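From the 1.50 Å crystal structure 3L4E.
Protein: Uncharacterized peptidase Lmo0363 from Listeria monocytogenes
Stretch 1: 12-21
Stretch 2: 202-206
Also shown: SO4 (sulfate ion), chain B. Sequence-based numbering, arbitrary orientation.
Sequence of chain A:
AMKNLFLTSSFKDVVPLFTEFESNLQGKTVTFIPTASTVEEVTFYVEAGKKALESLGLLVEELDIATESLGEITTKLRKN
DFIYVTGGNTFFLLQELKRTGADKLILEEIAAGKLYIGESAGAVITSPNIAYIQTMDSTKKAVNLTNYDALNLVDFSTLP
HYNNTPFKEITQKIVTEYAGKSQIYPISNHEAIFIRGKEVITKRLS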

# COMPACT_ATOMS: atom_id res chain seq x y z
N LYS A 12 -0.81 7.94 -8.62
CA LYS A 12 -0.80 9.09 -9.51
C LYS A 12 -1.89 9.01 -10.58
O LYS A 12 -2.24 10.02 -11.18
N ASP A 13 -2.43 7.81 -10.80
CA ASP A 13 -3.46 7.62 -11.83
C ASP A 13 -4.87 7.79 -11.27
O ASP A 13 -5.83 7.86 -12.04
N VAL A 14 -5.00 7.87 -9.95
CA VAL A 14 -6.34 7.96 -9.35
C VAL A 14 -6.48 9.06 -8.30
O VAL A 14 -7.29 8.96 -7.38
N VAL A 15 -5.70 10.13 -8.46
CA VAL A 15 -5.76 11.24 -7.51
C VAL A 15 -7.20 11.76 -7.29
O VAL A 15 -7.60 11.97 -6.14
N PRO A 16 -7.98 11.95 -8.37
CA PRO A 16 -9.35 12.43 -8.14
C PRO A 16 -10.21 11.45 -7.33
O PRO A 16 -11.11 11.89 -6.63
N LEU A 17 -9.96 10.15 -7.44
CA LEU A 17 -10.71 9.21 -6.61
C LEU A 17 -10.33 9.39 -5.15
O LEU A 17 -11.18 9.26 -4.27
N PHE A 18 -9.06 9.69 -4.90
CA PHE A 18 -8.64 9.96 -3.53
C PHE A 18 -9.32 11.21 -2.94
O PHE A 18 -9.77 11.19 -1.79
N THR A 19 -9.38 12.29 -3.72
CA THR A 19 -10.04 13.50 -3.23
C THR A 19 -11.55 13.31 -3.07
O THR A 19 -12.17 13.98 -2.26
N GLU A 20 -12.14 12.42 -3.86
CA GLU A 20 -13.52 12.01 -3.62
C GLU A 20 -13.62 11.25 -2.30
O GLU A 20 -14.55 11.44 -1.53
N PHE A 21 -12.65 10.38 -2.03
CA PHE A 21 -12.65 9.55 -0.83
C PHE A 21 -12.50 10.37 0.47
O PHE A 21 -13.22 10.14 1.45
N THR A 202 -15.39 -0.46 -5.23
CA THR A 202 -14.45 -0.17 -6.30
C THR A 202 -14.95 1.02 -7.11
O THR A 202 -16.14 1.11 -7.44
N LYS A 203 -14.03 1.93 -7.42
CA LYS A 203 -14.31 3.07 -8.28
C LYS A 203 -13.30 3.11 -9.41
O LYS A 203 -12.14 2.75 -9.22
N ARG A 204 -13.72 3.59 -10.58
CA ARG A 204 -12.83 3.68 -11.73
C ARG A 204 -12.86 5.08 -12.28
O ARG A 204 -13.93 5.68 -12.40
N LEU A 205 -11.68 5.59 -12.62
CA LEU A 205 -11.55 6.92 -13.20
C LEU A 205 -11.55 6.77 -14.72
O LEU A 205 -10.66 6.13 -15.28
N SER A 206 -12.56 7.34 -15.37
CA SER A 206 -12.67 7.26 -16.82
C SER A 206 -13.63 8.31 -17.36
O SER A 206 -13.74 8.50 -18.57
OXT SER A 206 -14.33 8.98 -16.60

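The contact between these two stretches is small, 292 Å² with both sides summed, and it is held by apolar packing: no hydrogen bond or salt bridge crosses it. Helix 15-21 and strand 202-204 run at 133° to each other, with their axes 9.4 Å apart at closest approach, a gap that side chains have to fill.

Two leucines do most of the filling. L17, buried on the helix, points toward the strand with chi1 m and chi2 t, which carries CD1 down to the backbone around K203 and L205. L17 CD1 lies 3.6 Å from K203 O, 4.0 Å from L205 N and 4.3 Å from L205 CB, so one methyl packs as much against peptide atoms as against side chains. L205, just past the strand, answers with the largest covered area of the contact, 92 Å². Its CB also points toward the other stretch, and its chi1 t, chi2 p rotamer sends CD2 to the start of the helix. There L205 CD2 sits 3.3 Å from D13 O, 4.2 Å from V14 CA and 3.8 Å from P16 CD. P16, in the first turn, points toward the strand, and its CD offers an apolar surface to the leucine methyl. The CA-to-CB bond of V14, at the N-cap position, points sideways; with chi1 m the residue contributes little; V14 O accepts from F18 N at 3.1 Å.

The spacing follows the helical turn: P16, L17 and E20 all point toward the strand, while V15 points away. The alternation of the strand carries on past its end: K203 and L205 point toward the helix, and R204 between them points away.

Charged chains border this apolar patch. E20, with chi1 and chi2 both t, approaches K203 through E20 OE2, 4.1 Å from K203 CE. This is a contact with the lysine's aliphatic part, because K203 (m, m, t, t) starts toward the helix but its end leads away. K203 CB also packs 4.1 Å from L17 CD1, so the aliphatic part of the lysine lines both contacts.

Polar pairings are made away from the contact: some within a stretch, one to a bound ion, and T202 OG1 is satisfied elsewhere in the structure. K12 NZ donates to D13 OD1 at 2.9 Å, a salt bridge between sequence neighbours. R204, extended with its first three chi angles t, binds a sulfate, probably from the crystallisation liquor: R204 NE donates to SO4 O4 at 3.2 Å and R204 NH1 to SO4 O2 at 3.0 Å. The ion meets the guanidinium at its edge, near its plane, as suits a two-pronged grip.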

# COMPACT_ATOMS: atom_id res chain seq x y z
CB LYS A 12 0.59 9.30 -10.13
CG LYS A 12 1.06 8.20 -11.06
CD LYS A 12 0.60 8.41 -12.48
CE LYS A 12 1.26 7.42 -13.43
NZ LYS A 12 0.90 7.69 -14.86
CB ASP A 13 -3.33 6.23 -12.47
CG ASP A 13 -2.21 6.15 -13.49
OD1 ASP A 13 -1.81 7.20 -14.04
OD2 ASP A 13 -1.75 5.02 -13.75
CB VAL A 14 -6.77 6.61 -8.71
CG1 VAL A 14 -6.89 5.52 -9.76
CG2 VAL A 14 -5.77 6.18 -7.62
CB VAL A 15 -4.79 12.37 -7.89
CG1 VAL A 15 -4.96 13.57 -6.95
CG2 VAL A 15 -3.36 11.85 -7.87
CB PRO A 16 -9.92 12.60 -9.56
CG PRO A 16 -8.72 12.81 -10.42
CD PRO A 16 -7.64 11.94 -9.81
CB LEU A 17 -10.47 7.76 -7.05
CG LEU A 17 -10.87 7.47 -8.50
CD1 LEU A 17 -10.71 5.98 -8.80
CD2 LEU A 17 -12.31 7.92 -8.80
CB PHE A 18 -7.12 10.08 -3.38
CG PHE A 18 -6.69 10.27 -1.95
CD1 PHE A 18 -6.77 9.21 -1.05
CD2 PHE A 18 -6.26 11.50 -1.50
CE1 PHE A 18 -6.41 9.39 0.27
CE2 PHE A 18 -5.89 11.68 -0.20
CZ PHE A 18 -5.97 10.62 0.70
CB THR A 19 -9.73 14.74 -4.10
OG1 THR A 19 -10.20 14.51 -5.44
CG2 THR A 19 -8.24 15.00 -4.15
CB GLU A 20 -14.05 11.14 -4.77
CG GLU A 20 -15.45 10.60 -4.56
CD GLU A 20 -15.88 9.65 -5.67
OE1 GLU A 20 -15.32 9.74 -6.78
OE2 GLU A 20 -16.79 8.83 -5.42
CB PHE A 21 -11.54 8.50 -0.95
CG PHE A 21 -11.49 7.51 0.18
CD1 PHE A 21 -12.52 6.61 0.38
CD2 PHE A 21 -10.38 7.44 1.01
CE1 PHE A 21 -12.46 5.68 1.41
CE2 PHE A 21 -10.31 6.51 2.05
CZ PHE A 21 -11.36 5.63 2.25
CB THR A 202 -14.26 -1.38 -7.24
OG1 THR A 202 -13.69 -2.46 -6.50
CG2 THR A 202 -13.33 -1.01 -8.39
CB LYS A 203 -14.23 4.37 -7.48
CG LYS A 203 -15.29 4.51 -6.40
CD LYS A 203 -16.65 4.76 -7.01
CE LYS A 203 -17.72 4.85 -5.94
NZ LYS A 203 -19.09 4.80 -6.54
CB ARG A 204 -13.22 2.67 -12.82
CG ARG A 204 -12.33 2.77 -14.05
CD ARG A 204 -12.53 1.61 -15.03
NE ARG A 204 -11.54 1.66 -16.10
CZ ARG A 204 -11.80 2.06 -17.35
NH1 ARG A 204 -10.83 2.09 -18.25
NH2 ARG A 204 -13.04 2.41 -17.70
CB LEU A 205 -10.25 7.56 -12.73
CG LEU A 205 -9.99 9.00 -13.15
CD1 LEU A 205 -11.17 9.87 -12.78
CD2 LEU A 205 -8.72 9.49 -12.47
CB SER A 206 -13.12 5.87 -17.26
OG SER A 206 -14.50 5.67 -17.01
S SO4 B . -7.48 0.91 -16.77
O1 SO4 B . -6.19 1.34 -16.23
O2 SO4 B . -7.91 1.85 -17.81
O3 SO4 B . -7.37 -0.43 -17.33
O4 SO4 B . -8.47 0.91 -15.70